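Long-range contact in Udp-n-acetylglucosamine pyrophosphorylase (Trypanosoma brucei, PDB 4BQH), which probably makes UDP-N-acetylglucosamine and diphosphate from UTP and N-acetylglucosamine 1-phosphate: residues Lys351-Asn356 against Ile425-Arg430. Numbering follows the deposited sequence.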
loop_
_atom_site.group_PDB
_atom_site.type_symbol
_atom_site.label_atom_id
_atom_site.label_comp_id
_atom_site.label_asym_id
_atom_site.label_seq_id
_atom_site.Cartn_x
_atom_site.Cartn_y
_atom_site.Cartn_z
ATOM N N LYS A 351 2.352 -5.164 -25.651
ATOM C CA LYS A 351 1.254 -6.098 -25.410
ATOM C C LYS A 351 1.040 -6.306 -23.906
ATOM O O LYS A 351 -0.101 -6.404 -23.453
ATOM C CB LYS A 351 1.545 -7.449 -26.089
ATOM C CG LYS A 351 1.438 -7.403 -27.618
ATOM C CD LYS A 351 1.688 -8.779 -28.244
ATOM C CE LYS A 351 1.595 -8.721 -29.766
ATOM N NZ LYS A 351 2.221 -9.922 -30.398
ATOM N N PHE A 352 2.138 -6.363 -23.156
ATOM C CA PHE A 352 2.058 -6.498 -21.691
ATOM C C PHE A 352 2.366 -5.147 -21.094
ATOM O O PHE A 352 3.522 -4.793 -20.899
ATOM C CB PHE A 352 3.061 -7.527 -21.195
ATOM C CG PHE A 352 2.714 -8.946 -21.567
ATOM C CD1 PHE A 352 1.925 -9.723 -20.715
ATOM C CD2 PHE A 352 3.193 -9.512 -22.749
ATOM C CE1 PHE A 352 1.613 -11.042 -21.039
ATOM C CE2 PHE A 352 2.876 -10.832 -23.080
ATOM C CZ PHE A 352 2.089 -11.593 -22.225
ATOM N N ASN A 353 1.315 -4.383 -20.815
ATOM C CA ASN A 353 1.484 -2.961 -20.523
ATOM C C ASN A 353 0.737 -2.519 -19.261
ATOM O O ASN A 353 0.449 -1.343 -19.081
ATOM C CB ASN A 353 1.010 -2.138 -21.740
ATOM C CG ASN A 353 1.590 -0.732 -21.750
ATOM O OD1 ASN A 353 2.731 -0.513 -21.326
ATOM N ND2 ASN A 353 0.822 0.214 -22.279
ATOM N N CYS A 354 0.422 -3.469 -18.380
ATOM C CA CYS A 354 -0.225 -3.102 -17.096
ATOM C C CYS A 354 0.753 -3.391 -15.976
ATOM O O CYS A 354 0.761 -4.488 -15.421
ATOM C CB CYS A 354 -1.534 -3.873 -16.895
ATOM S SG CYS A 354 -2.794 -3.444 -18.123
ATOM N N ALA A 355 1.613 -2.419 -15.687
ATOM C CA ALA A 355 2.631 -2.587 -14.630
ATOM C C ALA A 355 2.049 -2.476 -13.218
ATOM O O ALA A 355 1.228 -1.600 -12.922
ATOM C CB ALA A 355 3.757 -1.571 -14.823
ATOM N N ASN A 356 2.508 -3.376 -12.348
ATOM C CA ASN A 356 2.071 -3.446 -10.976
ATOM C C ASN A 356 2.637 -2.292 -10.135
ATOM O O ASN A 356 3.840 -2.217 -9.936
ATOM C CB ASN A 356 2.510 -4.803 -10.396
ATOM C CG ASN A 356 2.095 -4.968 -8.953
ATOM O OD1 ASN A 356 1.083 -4.409 -8.524
ATOM N ND2 ASN A 356 2.874 -5.727 -8.194
ATOM N N ILE A 425 -8.937 -4.537 -13.511
ATOM C CA ILE A 425 -7.753 -3.677 -13.629
ATOM C C ILE A 425 -8.228 -2.255 -13.882
ATOM O O ILE A 425 -9.139 -2.030 -14.712
ATOM C CB ILE A 425 -6.909 -4.109 -14.837
ATOM C CG1 ILE A 425 -6.202 -5.439 -14.513
ATOM C CG2 ILE A 425 -5.897 -3.005 -15.210
ATOM C CD1 ILE A 425 -5.587 -6.141 -15.718
ATOM N N MET A 426 -7.606 -1.293 -13.196
ATOM C CA MET A 426 -7.817 0.130 -13.487
ATOM C C MET A 426 -6.445 0.715 -13.866
ATOM O O MET A 426 -5.558 0.798 -13.034
ATOM C CB MET A 426 -8.438 0.858 -12.284
ATOM C CG MET A 426 -8.814 2.312 -12.580
ATOM S SD MET A 426 -9.827 2.987 -11.231
ATOM C CE MET A 426 -8.621 3.301 -10.032
ATOM N N GLN A 427 -6.280 1.042 -15.143
ATOM C CA GLN A 427 -5.009 1.572 -15.647
ATOM C C GLN A 427 -5.034 3.087 -15.414
ATOM O O GLN A 427 -5.903 3.764 -15.931
ATOM C CB GLN A 427 -4.836 1.238 -17.132
ATOM C CG GLN A 427 -3.516 1.737 -17.749
ATOM C CD GLN A 427 -2.445 0.655 -17.855
ATOM O OE1 GLN A 427 -2.125 -0.027 -16.875
ATOM N NE2 GLN A 427 -1.878 0.505 -19.055
ATOM N N VAL A 428 -4.076 3.584 -14.636
ATOM C CA VAL A 428 -4.057 4.982 -14.195
ATOM C C VAL A 428 -2.790 5.694 -14.690
ATOM O O VAL A 428 -1.852 5.063 -15.165
ATOM C CB VAL A 428 -4.188 5.130 -12.649
ATOM C CG1 VAL A 428 -5.507 4.555 -12.153
ATOM C CG2 VAL A 428 -3.003 4.488 -11.907
ATOM N N ASP A 429 -2.805 7.015 -14.538
ATOM C CA ASP A 429 -1.749 7.911 -14.942
ATOM C C ASP A 429 -0.620 7.884 -13.899
ATOM O O ASP A 429 -0.793 8.392 -12.796
ATOM C CB ASP A 429 -2.400 9.309 -15.030
ATOM C CG ASP A 429 -1.606 10.294 -15.845
ATOM O OD1 ASP A 429 -0.358 10.320 -15.700
ATOM O OD2 ASP A 429 -2.268 11.074 -16.608
ATOM N N ARG A 430 0.541 7.337 -14.259
ATOM C CA ARG A 430 1.624 7.106 -13.296
ATOM C C ARG A 430 2.013 8.396 -12.586
ATOM O O ARG A 430 2.206 8.430 -11.380
ATOM C CB ARG A 430 2.861 6.499 -13.984
ATOM C CG ARG A 430 4.006 6.200 -13.014
ATOM C CD ARG A 430 5.284 5.819 -13.756
ATOM N NE ARG A 430 5.105 4.618 -14.572
ATOM C CZ ARG A 430 5.833 3.499 -14.456
ATOM N NH1 ARG A 430 6.789 3.392 -13.537
ATOM N NH2 ARG A 430 5.590 2.475 -15.270
#
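Cys354 and Gln427 mark the closest approach of the two backbones, CA to CA 6.8 Å, and no main-chain hydrogen bond joins 351-356 to 425-430. Both border the same strand, 304-309: Ala355 pairs with its Cys309, in antiparallel fashion, and Met426 with its Val306, in parallel. With that strand between them, the link is a side chain of one segment reaching the main chain of the other, plus side-chain packing. The long, flexible Gln427 is suited to it. With CG anti to the backbone N (chi1 -179°) and the chain bent at chi2, its amide reaches 351-356. There NE2 of Gln427 donates to O of Asn353 at 3.0 Å in a nearly straight bond (N-H...O 167°). The acceptor lies almost in the amide plane, whereas NE2 stands above the carbonyl plane of Asn353. OE1 of Gln427, which takes a hydrogen bond from Thr308 of the intervening strand, rests 3.6 Å from CA of Cys354, so both ends of this buried amide have partners. The contact sits by strands 355-357 and 423-427 of the mixed sheet of the GT-A-like nucleotidyltransferase fold, where loop 351-354 enters the first of them. Cys354 is small enough to fit beside the glutamine: its SG lies 3.7 Å from OE1 of Gln427 and makes apolar contact with CG2 of Ile425 at 4.3 Å. The small methyl of Ala355 (CB) comes no nearer than 4.5 Å to NH2 of Arg430, obliquely to the guanidinium, whose NH1 salt-bridges Glu316 and NH2 hydrogen-bonds Pro310 O.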